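Local coordinates for protein alpha-1,3-glucanase (Paenibacillus glycanilyticus, PDB 6K0P) that hydrolyses alpha-1,3-glucosidic linkages, being the catalytic domain of a glycoside hydrolase family 87 enzyme, at residues Asp431-Ala437 with Asn476-Val482; Thr185-Val190 with Lys209-Pro215; Thr86-Ser90 with Lys100-Ser104; Leu120-Asn124 with Ile278-Asp282. The protein carries 1 engineered substitution. All coordinates share one frame; numbering follows the deposited sequence. Where two conformers were deposited one is given.

Contact 1: Asp431-Ala437 with Asn476-Val482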
loop_
_atom_site.group_PDB
_atom_site.type_symbol
_atom_site.label_atom_id
_atom_site.label_comp_id
_atom_site.label_asym_id
_atom_site.label_seq_id
_atom_site.Cartn_x
_atom_site.Cartn_y
_atom_site.Cartn_z
ATOM N N ASP A 431 4.474 24.725 -1.251
ATOM C CA ASP A 431 3.387 23.821 -1.616
ATOM C C ASP A 431 3.692 22.360 -1.300
ATOM O O ASP A 431 4.805 21.861 -1.516
ATOM C CB ASP A 431 3.101 23.915 -3.113
ATOM C CG ASP A 431 2.151 25.034 -3.462
ATOM O OD1 ASP A 431 1.453 25.558 -2.563
ATOM O OD2 ASP A 431 2.109 25.383 -4.650
ATOM N N THR A 432 2.662 21.673 -0.818
ATOM C CA THR A 432 2.574 20.223 -0.869
ATOM C C THR A 432 1.752 19.917 -2.109
ATOM O O THR A 432 0.617 20.391 -2.234
ATOM C CB THR A 432 1.877 19.715 0.388
ATOM O OG1 THR A 432 2.670 20.053 1.536
ATOM C CG2 THR A 432 1.668 18.200 0.321
ATOM N N VAL A 433 2.337 19.172 -3.043
ATOM C CA VAL A 433 1.789 19.029 -4.385
ATOM C C VAL A 433 1.398 17.579 -4.621
ATOM O O VAL A 433 2.213 16.668 -4.418
ATOM C CB VAL A 433 2.791 19.489 -5.458
ATOM C CG1 VAL A 433 2.208 19.265 -6.861
ATOM C CG2 VAL A 433 3.179 20.942 -5.246
ATOM N N ILE A 434 0.160 17.376 -5.048
ATOM C CA ILE A 434 -0.303 16.112 -5.605
ATOM C C ILE A 434 -0.504 16.377 -7.093
ATOM O O ILE A 434 -1.349 17.191 -7.475
ATOM C CB ILE A 434 -1.598 15.630 -4.932
ATOM C CG1 ILE A 434 -1.325 15.114 -3.505
ATOM C CG2 ILE A 434 -2.242 14.518 -5.766
ATOM C CD1 ILE A 434 -1.038 16.179 -2.465
ATOM N N ASP A 435 0.292 15.735 -7.941
ATOM C CA ASP A 435 0.313 16.044 -9.370
ATOM C C ASP A 435 0.291 14.753 -10.174
ATOM O O ASP A 435 1.312 14.069 -10.281
ATOM C CB ASP A 435 1.554 16.864 -9.723
ATOM C CG ASP A 435 1.710 17.085 -11.224
ATOM O OD1 ASP A 435 0.727 16.944 -11.978
ATOM O OD2 ASP A 435 2.840 17.393 -11.649
ATOM N N GLY A 436 -0.862 14.439 -10.758
ATOM C CA GLY A 436 -0.970 13.241 -11.566
ATOM C C GLY A 436 -1.333 12.040 -10.723
ATOM O O GLY A 436 -0.456 11.394 -10.147
ATOM N N ALA A 437 -2.618 11.747 -10.605
ATOM C CA ALA A 437 -3.036 10.634 -9.768
ATOM C C ALA A 437 -4.319 10.043 -10.322
ATOM O O ALA A 437 -5.196 10.771 -10.788
ATOM C CB ALA A 437 -3.255 11.086 -8.317
ATOM N N ASN A 476 -1.254 25.872 1.504
ATOM C CA ASN A 476 -0.323 25.602 0.413
ATOM C C ASN A 476 -0.412 24.146 -0.044
ATOM O O ASN A 476 0.540 23.374 0.051
ATOM C CB ASN A 476 1.100 26.017 0.804
ATOM C CG ASN A 476 1.186 27.492 1.112
ATOM O OD1 ASN A 476 0.741 28.314 0.312
ATOM N ND2 ASN A 476 1.706 27.838 2.287
ATOM N N ILE A 477 -1.599 23.794 -0.538
ATOM C CA ILE A 477 -1.925 22.460 -1.030
ATOM C C ILE A 477 -2.369 22.619 -2.472
ATOM O O ILE A 477 -3.317 23.362 -2.748
ATOM C CB ILE A 477 -3.064 21.827 -0.215
ATOM C CG1 ILE A 477 -2.733 21.811 1.282
ATOM C CG2 ILE A 477 -3.408 20.437 -0.763
ATOM C CD1 ILE A 477 -1.545 20.969 1.652
ATOM N N LEU A 478 -1.695 21.928 -3.387
ATOM C CA LEU A 478 -2.026 21.964 -4.806
ATOM C C LEU A 478 -2.344 20.545 -5.258
ATOM O O LEU A 478 -1.489 19.657 -5.154
ATOM C CB LEU A 478 -0.867 22.550 -5.613
ATOM C CG LEU A 478 -1.050 22.532 -7.126
ATOM C CD1 LEU A 478 -2.293 23.310 -7.495
ATOM C CD2 LEU A 478 0.171 23.115 -7.838
ATOM N N ILE A 479 -3.570 20.328 -5.728
ATOM C CA ILE A 479 -4.032 19.020 -6.196
ATOM C C ILE A 479 -4.334 19.183 -7.674
ATOM O O ILE A 479 -5.260 19.915 -8.041
ATOM C CB ILE A 479 -5.280 18.544 -5.435
ATOM C CG1 ILE A 479 -4.968 18.336 -3.948
ATOM C CG2 ILE A 479 -5.847 17.264 -6.065
ATOM C CD1 ILE A 479 -6.184 18.350 -3.040
ATOM N N LYS A 480 -3.559 18.526 -8.532
ATOM C CA LYS A 480 -3.742 18.746 -9.957
ATOM C C LYS A 480 -3.569 17.458 -10.743
ATOM O O LYS A 480 -2.797 16.573 -10.361
ATOM C CB LYS A 480 -2.818 19.850 -10.487
ATOM C CG LYS A 480 -1.336 19.613 -10.309
ATOM C CD LYS A 480 -0.546 20.780 -10.911
ATOM C CE LYS A 480 0.936 20.689 -10.603
ATOM N NZ LYS A 480 1.698 21.822 -11.230
ATOM N N ASN A 481 -4.314 17.369 -11.850
ATOM C CA ASN A 481 -4.207 16.266 -12.809
ATOM C C ASN A 481 -4.596 14.928 -12.174
ATOM O O ASN A 481 -3.827 13.967 -12.148
ATOM C CB ASN A 481 -2.814 16.233 -13.447
ATOM C CG ASN A 481 -2.458 17.557 -14.086
ATOM O OD1 ASN A 481 -3.224 18.084 -14.886
ATOM N ND2 ASN A 481 -1.311 18.118 -13.714
ATOM N N VAL A 482 -5.820 14.876 -11.661
ATOM C CA VAL A 482 -6.296 13.723 -10.905
ATOM C C VAL A 482 -7.566 13.186 -11.544
ATOM O O VAL A 482 -8.493 13.948 -11.837
ATOM C CB VAL A 482 -6.550 14.072 -9.428
ATOM C CG1 VAL A 482 -7.067 12.829 -8.679
ATOM C CG2 VAL A 482 -5.291 14.585 -8.777
HETATM O O HOH W 1 1.300 28.213 -2.411
HETATM O O HOH W 2 2.395 22.656 2.267
#

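Contact 2: Thr185-Val190 with Lys209-Pro215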
loop_
_atom_site.group_PDB
_atom_site.type_symbol
_atom_site.label_atom_id
_atom_site.label_comp_id
_atom_site.label_asym_id
_atom_site.label_seq_id
_atom_site.Cartn_x
_atom_site.Cartn_y
_atom_site.Cartn_z
ATOM N N THR A 185 35.688 -11.359 -5.096
ATOM C CA THR A 185 36.759 -10.779 -4.288
ATOM C C THR A 185 36.329 -9.524 -3.544
ATOM O O THR A 185 37.079 -9.047 -2.684
ATOM C CB THR A 185 37.994 -10.468 -5.139
ATOM O OG1 THR A 185 37.731 -9.332 -5.970
ATOM C CG2 THR A 185 38.378 -11.688 -5.993
ATOM N N LYS A 186 35.152 -8.978 -3.857
ATOM C CA LYS A 186 34.664 -7.763 -3.226
ATOM C C LYS A 186 33.394 -7.956 -2.420
ATOM O O LYS A 186 33.118 -7.142 -1.532
ATOM C CB LYS A 186 34.436 -6.663 -4.272
ATOM C CG LYS A 186 35.733 -6.242 -4.967
ATOM C CD LYS A 186 35.483 -5.188 -6.025
ATOM C CE LYS A 186 36.738 -4.939 -6.852
ATOM N NZ LYS A 186 36.459 -4.033 -8.000
ATOM N N TYR A 187 32.621 -9.000 -2.691
ATOM C CA TYR A 187 31.385 -9.277 -1.965
ATOM C C TYR A 187 31.520 -10.644 -1.311
ATOM O O TYR A 187 31.624 -11.662 -2.008
ATOM C CB TYR A 187 30.186 -9.258 -2.919
ATOM C CG TYR A 187 29.940 -7.911 -3.558
ATOM C CD1 TYR A 187 30.636 -7.529 -4.696
ATOM C CD2 TYR A 187 29.018 -7.016 -3.014
ATOM C CE1 TYR A 187 30.430 -6.289 -5.288
ATOM C CE2 TYR A 187 28.803 -5.772 -3.599
ATOM C CZ TYR A 187 29.517 -5.416 -4.737
ATOM O OH TYR A 187 29.323 -4.197 -5.349
ATOM N N VAL A 188 31.530 -10.667 0.022
ATOM C CA VAL A 188 31.603 -11.926 0.762
ATOM C C VAL A 188 30.289 -12.677 0.577
ATOM O O VAL A 188 29.212 -12.148 0.867
ATOM C CB VAL A 188 31.872 -11.663 2.249
ATOM C CG1 VAL A 188 31.972 -12.983 3.005
ATOM C CG2 VAL A 188 33.152 -10.838 2.427
ATOM N N ALA A 189 30.365 -13.920 0.107
ATOM C CA ALA A 189 29.145 -14.675 -0.165
ATOM C C ALA A 189 28.610 -15.354 1.088
ATOM O O ALA A 189 29.338 -16.077 1.782
ATOM C CB ALA A 189 29.389 -15.731 -1.245
ATOM N N VAL A 190 27.328 -15.117 1.373
ATOM C CA VAL A 190 26.598 -16.007 2.257
ATOM C C VAL A 190 26.543 -17.379 1.588
ATOM O O VAL A 190 26.532 -17.493 0.355
ATOM C CB VAL A 190 25.194 -15.416 2.489
ATOM C CG1 VAL A 190 24.278 -16.398 3.220
ATOM C CG2 VAL A 190 25.317 -14.091 3.259
ATOM N N LYS A 209 36.637 -5.219 0.890
ATOM C CA LYS A 209 35.305 -5.712 0.569
ATOM C C LYS A 209 34.327 -4.552 0.451
ATOM O O LYS A 209 34.400 -3.580 1.206
ATOM C CB LYS A 209 34.800 -6.698 1.623
ATOM C CG LYS A 209 35.731 -7.866 1.888
ATOM C CD LYS A 209 35.956 -8.717 0.659
ATOM C CE LYS A 209 36.905 -9.855 1.012
ATOM N NZ LYS A 209 37.502 -10.481 -0.187
ATOM N N LYS A 210 33.409 -4.665 -0.511
ATOM C CA LYS A 210 32.333 -3.696 -0.679
ATOM C C LYS A 210 31.065 -4.088 0.061
ATOM O O LYS A 210 30.220 -3.222 0.323
ATOM C CB LYS A 210 31.976 -3.567 -2.162
ATOM C CG LYS A 210 33.087 -2.994 -3.024
ATOM C CD LYS A 210 32.483 -2.196 -4.167
ATOM C CE LYS A 210 33.120 -2.542 -5.494
ATOM N NZ LYS A 210 32.135 -2.446 -6.610
ATOM N N GLY A 211 30.901 -5.366 0.381
ATOM C CA GLY A 211 29.684 -5.802 1.045
ATOM C C GLY A 211 29.569 -7.306 1.023
ATOM O O GLY A 211 30.580 -8.026 1.048
ATOM N N ILE A 212 28.323 -7.776 0.986
ATOM C CA ILE A 212 28.029 -9.200 0.956
ATOM C C ILE A 212 27.097 -9.505 -0.203
ATOM O O ILE A 212 26.349 -8.641 -0.675
ATOM C CB ILE A 212 27.435 -9.728 2.281
ATOM C CG1 ILE A 212 26.026 -9.171 2.522
ATOM C CG2 ILE A 212 28.366 -9.417 3.445
ATOM C CD1 ILE A 212 25.263 -9.896 3.651
ATOM N N TYR A 213 27.168 -10.746 -0.669
ATOM C CA TYR A 213 26.273 -11.275 -1.684
ATOM C C TYR A 213 25.480 -12.409 -1.061
ATOM O O TYR A 213 26.053 -13.289 -0.405
ATOM C CB TYR A 213 27.074 -11.809 -2.875
ATOM C CG TYR A 213 26.242 -12.559 -3.887
ATOM C CD1 TYR A 213 25.328 -11.893 -4.703
ATOM C CD2 TYR A 213 26.371 -13.939 -4.032
ATOM C CE1 TYR A 213 24.568 -12.590 -5.638
ATOM C CE2 TYR A 213 25.626 -14.633 -4.972
ATOM C CZ TYR A 213 24.729 -13.957 -5.763
ATOM O OH TYR A 213 24.001 -14.672 -6.690
ATOM N N ILE A 214 24.166 -12.384 -1.259
ATOM C CA ILE A 214 23.289 -13.424 -0.736
ATOM C C ILE A 214 22.735 -14.203 -1.925
ATOM O O ILE A 214 21.931 -13.661 -2.701
ATOM C CB ILE A 214 22.170 -12.853 0.141
ATOM C CG1 ILE A 214 22.746 -11.861 1.152
ATOM C CG2 ILE A 214 21.448 -13.984 0.863
ATOM C CD1 ILE A 214 21.710 -11.267 2.132
ATOM N N PRO A 215 23.146 -15.449 -2.118
ATOM C CA PRO A 215 22.777 -16.186 -3.331
ATOM C C PRO A 215 21.298 -16.533 -3.354
ATOM O O PRO A 215 20.553 -16.333 -2.391
ATOM C CB PRO A 215 23.607 -17.473 -3.239
ATOM C CG PRO A 215 24.629 -17.232 -2.191
ATOM C CD PRO A 215 24.070 -16.199 -1.254
#

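Contact 3: Thr86-Ser90 with Lys100-Ser104. With GLC (alpha-D-glucopyranose), chain D.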
loop_
_atom_site.group_PDB
_atom_site.type_symbol
_atom_site.label_atom_id
_atom_site.label_comp_id
_atom_site.label_asym_id
_atom_site.label_seq_id
_atom_site.Cartn_x
_atom_site.Cartn_y
_atom_site.Cartn_z
ATOM N N THR A 86 -4.477 -24.891 4.479
ATOM C CA THR A 86 -3.469 -24.839 3.432
ATOM C C THR A 86 -3.843 -25.873 2.385
ATOM O O THR A 86 -4.568 -26.838 2.656
ATOM C CB THR A 86 -2.065 -25.166 3.955
ATOM O OG1 THR A 86 -2.025 -26.542 4.365
ATOM C CG2 THR A 86 -1.690 -24.263 5.123
ATOM N N GLY A 87 -3.370 -25.658 1.168
ATOM C CA GLY A 87 -3.656 -26.605 0.117
ATOM C C GLY A 87 -3.129 -26.101 -1.200
ATOM O O GLY A 87 -2.187 -25.304 -1.240
ATOM N N THR A 88 -3.738 -26.587 -2.285
ATOM C CA THR A 88 -3.283 -26.260 -3.627
ATOM C C THR A 88 -4.442 -25.787 -4.497
ATOM O O THR A 88 -5.618 -26.035 -4.216
ATOM C CB THR A 88 -2.609 -27.457 -4.315
ATOM O OG1 THR A 88 -3.482 -28.598 -4.269
ATOM C CG2 THR A 88 -1.284 -27.798 -3.626
ATOM N N VAL A 89 -4.079 -25.079 -5.561
ATOM C CA VAL A 89 -4.941 -24.889 -6.718
ATOM C C VAL A 89 -4.046 -25.030 -7.940
ATOM O O VAL A 89 -2.840 -24.768 -7.877
ATOM C CB VAL A 89 -5.715 -23.545 -6.672
ATOM C CG1 VAL A 89 -4.778 -22.361 -6.906
ATOM C CG2 VAL A 89 -6.866 -23.546 -7.683
ATOM N N SER A 90 -4.620 -25.478 -9.050
ATOM C CA SER A 90 -3.819 -25.903 -10.187
ATOM C C SER A 90 -3.677 -24.818 -11.245
ATOM O O SER A 90 -4.567 -23.981 -11.433
ATOM C CB SER A 90 -4.428 -27.142 -10.821
ATOM O OG SER A 90 -4.466 -28.186 -9.874
ATOM N N LYS A 100 1.071 -26.459 -9.302
ATOM C CA LYS A 100 0.130 -26.174 -8.230
ATOM C C LYS A 100 0.656 -25.015 -7.406
ATOM O O LYS A 100 1.831 -24.998 -7.029
ATOM C CB LYS A 100 -0.090 -27.411 -7.354
ATOM C CG LYS A 100 -0.902 -28.489 -8.090
ATOM C CD LYS A 100 -1.373 -29.613 -7.206
ATOM C CE LYS A 100 -2.083 -30.664 -8.040
ATOM N NZ LYS A 100 -3.497 -30.292 -8.369
ATOM N N PHE A 101 -0.203 -24.031 -7.161
ATOM C CA PHE A 101 0.110 -22.992 -6.193
ATOM C C PHE A 101 -0.093 -23.546 -4.791
ATOM O O PHE A 101 -1.027 -24.315 -4.542
ATOM C CB PHE A 101 -0.863 -21.825 -6.337
ATOM C CG PHE A 101 -0.624 -20.952 -7.535
ATOM C CD1 PHE A 101 0.256 -19.874 -7.475
ATOM C CD2 PHE A 101 -1.305 -21.192 -8.714
ATOM C CE1 PHE A 101 0.458 -19.063 -8.586
ATOM C CE2 PHE A 101 -1.113 -20.382 -9.827
ATOM C CZ PHE A 101 -0.236 -19.312 -9.755
ATOM N N ASN A 102 0.759 -23.112 -3.864
ATOM C CA ASN A 102 0.576 -23.372 -2.440
ATOM C C ASN A 102 -0.244 -22.213 -1.881
ATOM O O ASN A 102 0.271 -21.100 -1.717
ATOM C CB ASN A 102 1.946 -23.477 -1.766
ATOM C CG ASN A 102 1.863 -23.718 -0.259
ATOM O OD1 ASN A 102 1.021 -23.153 0.436
ATOM N ND2 ASN A 102 2.765 -24.538 0.250
ATOM N N VAL A 103 -1.524 -22.465 -1.617
ATOM C CA VAL A 103 -2.441 -21.451 -1.111
ATOM C C VAL A 103 -2.662 -21.685 0.374
ATOM O O VAL A 103 -2.659 -22.823 0.858
ATOM C CB VAL A 103 -3.773 -21.414 -1.889
ATOM C CG1 VAL A 103 -3.521 -21.004 -3.332
ATOM C CG2 VAL A 103 -4.475 -22.764 -1.836
ATOM N N SER A 104 -2.862 -20.593 1.108
ATOM C CA SER A 104 -2.912 -20.676 2.560
ATOM C C SER A 104 -3.574 -19.439 3.135
ATOM O O SER A 104 -3.441 -18.343 2.592
ATOM C CB SER A 104 -1.499 -20.766 3.137
ATOM O OG SER A 104 -1.533 -20.822 4.549
HETATM C C1 GLC D . 4.589 -21.627 2.048
HETATM C C2 GLC D . 3.281 -21.048 2.573
HETATM C C3 GLC D . 3.505 -19.972 3.628
HETATM C C4 GLC D . 4.381 -20.573 4.710
HETATM C C5 GLC D . 5.631 -21.183 4.097
HETATM C C6 GLC D . 6.491 -21.760 5.215
HETATM O O2 GLC D . 2.481 -20.608 1.496
HETATM O O3 GLC D . 2.266 -19.689 4.197
HETATM O O4 GLC D . 4.806 -19.605 5.656
HETATM O O5 GLC D . 5.302 -22.164 3.123
HETATM O O6 GLC D . 5.847 -22.881 5.797
#

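Contact 4: Leu120-Asn124 with Ile278-Asp282. With GLC (alpha-D-glucopyranose), chain B.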
loop_
_atom_site.group_PDB
_atom_site.type_symbol
_atom_site.label_atom_id
_atom_site.label_comp_id
_atom_site.label_asym_id
_atom_site.label_seq_id
_atom_site.Cartn_x
_atom_site.Cartn_y
_atom_site.Cartn_z
ATOM N N LEU A 120 -8.635 -3.348 13.489
ATOM C CA LEU A 120 -8.307 -4.056 12.253
ATOM C C LEU A 120 -6.804 -4.258 12.141
ATOM O O LEU A 120 -6.035 -3.292 12.188
ATOM C CB LEU A 120 -8.788 -3.251 11.050
ATOM C CG LEU A 120 -10.220 -3.375 10.556
ATOM C CD1 LEU A 120 -10.380 -2.456 9.357
ATOM C CD2 LEU A 120 -10.542 -4.815 10.195
ATOM N N GLY A 121 -6.398 -5.516 11.966
ATOM C CA GLY A 121 -5.014 -5.895 11.802
ATOM C C GLY A 121 -4.332 -6.355 13.073
ATOM O O GLY A 121 -3.296 -7.029 12.990
ATOM N N TYR A 122 -4.888 -6.032 14.244
ATOM C CA TYR A 122 -4.219 -6.305 15.514
ATOM C C TYR A 122 -4.514 -7.685 16.081
ATOM O O TYR A 122 -3.690 -8.213 16.844
ATOM C CB TYR A 122 -4.638 -5.281 16.572
ATOM C CG TYR A 122 -3.987 -3.922 16.447
ATOM C CD1 TYR A 122 -2.724 -3.677 16.971
ATOM C CD2 TYR A 122 -4.650 -2.875 15.819
ATOM C CE1 TYR A 122 -2.131 -2.422 16.868
ATOM C CE2 TYR A 122 -4.073 -1.627 15.704
ATOM C CZ TYR A 122 -2.816 -1.398 16.230
ATOM O OH TYR A 122 -2.271 -0.147 16.119
ATOM N N ASP A 123 -5.666 -8.273 15.766
ATOM C CA ASP A 123 -6.163 -9.442 16.497
ATOM C C ASP A 123 -6.336 -10.620 15.543
ATOM O O ASP A 123 -7.243 -10.624 14.703
ATOM C CB ASP A 123 -7.460 -9.084 17.228
ATOM C CG ASP A 123 -7.281 -7.891 18.164
ATOM O OD1 ASP A 123 -6.199 -7.785 18.788
ATOM O OD2 ASP A 123 -8.201 -7.049 18.270
ATOM N N ASN A 124 -5.485 -11.635 15.693
ATOM C CA ASN A 124 -5.471 -12.763 14.772
ATOM C C ASN A 124 -6.398 -13.904 15.180
ATOM O O ASN A 124 -6.581 -14.839 14.392
ATOM C CB ASN A 124 -4.040 -13.289 14.570
ATOM C CG ASN A 124 -3.455 -13.922 15.822
ATOM O OD1 ASN A 124 -4.004 -14.881 16.368
ATOM N ND2 ASN A 124 -2.315 -13.406 16.266
ATOM N N ILE A 278 1.810 -12.251 11.869
ATOM C CA ILE A 278 0.433 -12.624 11.579
ATOM C C ILE A 278 -0.554 -11.604 12.106
ATOM O O ILE A 278 -1.765 -11.786 11.950
ATOM C CB ILE A 278 0.101 -14.039 12.085
ATOM C CG1 ILE A 278 0.339 -14.134 13.595
ATOM C CG2 ILE A 278 0.944 -15.063 11.328
ATOM C CD1 ILE A 278 -0.149 -15.441 14.208
ATOM N N ASN A 279 -0.069 -10.545 12.741
ATOM C CA ASN A 279 -0.899 -9.426 13.158
ATOM C C ASN A 279 0.018 -8.235 13.381
ATOM O O ASN A 279 1.246 -8.363 13.399
ATOM C CB ASN A 279 -1.722 -9.749 14.422
ATOM C CG ASN A 279 -0.850 -10.152 15.595
ATOM O OD1 ASN A 279 -0.551 -11.333 15.781
ATOM N ND2 ASN A 279 -0.424 -9.170 16.386
ATOM N N ARG A 280 -0.599 -7.075 13.553
ATOM C CA ARG A 280 0.133 -5.843 13.790
ATOM C C ARG A 280 0.625 -5.797 15.228
ATOM O O ARG A 280 -0.091 -6.197 16.157
ATOM C CB ARG A 280 -0.796 -4.658 13.529
ATOM C CG ARG A 280 -0.169 -3.297 13.716
ATOM C CD ARG A 280 -1.152 -2.219 13.280
ATOM N NE ARG A 280 -0.617 -0.886 13.516
ATOM C CZ ARG A 280 -1.093 0.220 12.953
ATOM N NH1 ARG A 280 -2.115 0.151 12.115
ATOM N NH2 ARG A 280 -0.540 1.400 13.218
ATOM N N VAL A 281 1.853 -5.310 15.397
ATOM C CA VAL A 281 2.429 -4.986 16.698
ATOM C C VAL A 281 3.090 -3.625 16.552
ATOM O O VAL A 281 3.823 -3.394 15.586
ATOM C CB VAL A 281 3.463 -6.041 17.138
ATOM C CG1 VAL A 281 3.970 -5.743 18.557
ATOM C CG2 VAL A 281 2.869 -7.450 17.061
ATOM N N ASP A 282 2.825 -2.719 17.489
ATOM C CA ASP A 282 3.322 -1.355 17.386
ATOM C C ASP A 282 4.604 -1.216 18.198
ATOM O O ASP A 282 4.585 -1.340 19.433
ATOM C CB ASP A 282 2.274 -0.340 17.839
ATOM C CG ASP A 282 1.065 -0.300 16.921
ATOM O OD1 ASP A 282 1.192 -0.643 15.729
ATOM O OD2 ASP A 282 -0.016 0.088 17.396
HETATM C C1 GLC B . 1.770 3.353 15.407
HETATM C C2 GLC B . 2.955 3.741 16.268
HETATM C C3 GLC B . 4.207 3.755 15.421
HETATM C C4 GLC B . 4.375 2.425 14.698
HETATM C C5 GLC B . 3.158 2.159 13.855
HETATM C C6 GLC B . 3.169 0.777 13.219
HETATM O O1 GLC B . 1.564 4.417 14.542
HETATM O O2 GLC B . 2.662 5.011 16.861
HETATM O O3 GLC B . 5.314 3.841 16.299
HETATM O O4 GLC B . 5.500 2.436 13.857
HETATM O O5 GLC B . 2.029 2.196 14.670
HETATM O O6 GLC B . 3.346 -0.284 14.115
HETATM O O HOH W 3 -3.761 -2.018 11.198
#

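Contact 1: Asp431-Ala437 with Asn476-Val482
The carbonyl oxygen of N476 is met by several groups at once. T432 N donates to N476 O at 2.9 Å, the CA-H of D431 points at it, and a water that also binds T432 OG1 lies nearby. The side chains of D431 and N476 cross at about a right angle, with D431 OD1 3.4 Å from N476 CB. A second water donates to D431 OD1 and N476 OD1. Outside the segments, R508 forms a salt bridge with D431, and N506 bonds to N476 OD1.

From there the strands run parallel, and T432, I434, L478 and K480 exchange backbone bonds. I434 N reaches L478 O at 2.8 Å. At the far end N481 ND2 donates to D435 OD1 at 2.9 Å, meeting its syn side 29° out of the carboxylate plane. K480 CG stands between backbone N and carbonyl carbon (chi1 59°), and the extended chain then lays CE 3.7 Å from D435 CG. K480 NZ stays 4.6 Å from D435 OD2, too far for a salt bridge; Q400 binds that oxygen. G436 turns the corner with backbone angles at which a CB would press against the carbonyl oxygen of D435.

T432, I434, A437, I477, I479 and V482 share the buried face. Parallel strands in register, turning corners together, are typical of the right-handed parallel beta-helix of the pectate lyase-like clan.

Contact 2: Thr185-Val190 with Lys209-Pro215
This contact lies at the start of the beta-helix, where strand 187-189 pairs in parallel with strand 211-214. The chain between them holds helix 196-204. K186 O receives two N-H groups: K210 N at 2.7 Å, and G211 N in a weak bond. K209 bends at chi2 (-61°), and this turns its amine back to T185 O, with NZ and O 2.9 Å apart. The amine comes from above the carbonyl plane, 54° out of it.

The Y187 ring has K210 CB over one face, 4.0 Å above the plane and toward the rim. I212 O lies at the edge of that ring. The Y187 hydroxyl is bonded to E233 on the next strand. G211 has no side chain, and a CB there would sit close to Y187 CD2. K186 and K210 run side by side with K186 CD 3.6 Å from K210 CE, although both chains end in amines that would probably repel each other mildly.

In the right-handed beta-helix each strand stacks on the one a turn later, and 211-214 in turn pairs with 233-236. The ladder here continues through V188 N to G211 O and Y213 N to V188 O. It ends with V190 N on Y213 O at 2.9 Å. V188 and I212 point to the face where both touch A199 of the helix. V190 CG2 lies alongside I214 CG1 at 4.0 Å, and the P215 ring abuts V190 O with CG 3.2 Å away. W219 packs on V190 and I214.

Contact 3: Thr86-Ser90 with Lys100-Ser104
N102 faces T88 across the hairpin in a non-hydrogen-bonded pair, and its amide reaches out to a bound glucose. CG is anti to the backbone N (chi1 179°), and this carries OD1 to the sugar. Glucose O2 donates to N102 OD1 in a weak bond of 3.1 Å. Exchanging N102 for an alanine would probably leave that hydroxyl without its mate and open a gap beside the sugar. K106 NZ also binds the glucose, and S104 OG is bonded to K106 N.

Behind this shell the backbones pair firmly. G87 N to V103 O and V103 N to G87 O are both 2.9 Å, and F101 N meets V89 O at 2.8 Å. The return bond from V89 N is weak. On the N102 face K100 bends at its last torsion (chi4 -80°), and NZ donates to S90 OG at 2.8 Å. D161 bonds to K100, T88 and S90 alike.

On the other face V89 CG1 sits 4.0 Å from both F101 CB and V103 CG1. All three pack against strand 72-80 of the facing sheet, and F101 and V103 also reach strand 137-143. The hairpin forms one side of its own four-stranded antiparallel sheet, with 96-104 outermost and 86-93 next to 152-156.

Contact 4: Leu120-Asn124 with Ile278-Asp282
The Y122 ring and the R280 guanidinium lie nearly parallel, 16° apart. R280 CD sits over one face of the ring, 3.8 Å from its centroid, in a CH-pi contact offset toward the rim. Y122 OH in turn lies over a face of the guanidinium. With CG anti to the backbone N (chi1 -179°) and the chain straight as far as NE, CD is laid over the ring and the guanidinium is carried past its hydroxyl. At the ring edge, in plane, is D282 OD2. Y122 OH donates to the syn lone pair of D282 OD2 at 2.6 Å, with the carboxylate standing almost upright to the ring, 87° from it.

The guanidinium edge is also used. NE of R280 forms a salt bridge to D282 OD1 at 2.9 Å, again on the syn lone pair. NH2 of R280 donates to glucose O5 at 3.1 Å. NH1 gives a bond to a water and forms a salt bridge with D354. On the sugar side D282 OD1 accepts from glucose O6 at 2.7 Å. K286 NZ bonds to the same glucose.

The backbone supports this: R280 N donates to G121 O at 2.8 Å, and N279 ND2 donates to R280 O. With a lysine in place of R280, one amine would replace the flat, three-nitrogen edge, and it would probably be unable to serve D282 OD1, glucose O5 and D354 together, leaving one or more without a partner.

Both D282 oxygens are thus gripped, OD2 by Y122 and OD1 by R280, which fixes the turn of the carboxylate. The pair can therefore present an N-H and an acceptor to one sugar at a set spacing.

In the fold
Contacts 1 and 2 both belong to the beta-helix, at turns whose centres are about 43 Å apart, contact 2 at the start of the beta-helix and contact 1 many turns further along it. Contact 3 is in the sandwich formed by the preceding part of the chain, its centre about 35 Å from that of contact 2. Contact 4 brings the two parts together, with L120-N124 from the first and I278-D282 from the second. Contacts 3 and 4 each border a different bound glucose, and their nearest atoms are about 9 Å apart. Contact 1 is about 21 Å, nearest atoms, from contact 4, and none of its residues lines one of the three glucan pockets, as is also true of contact 2.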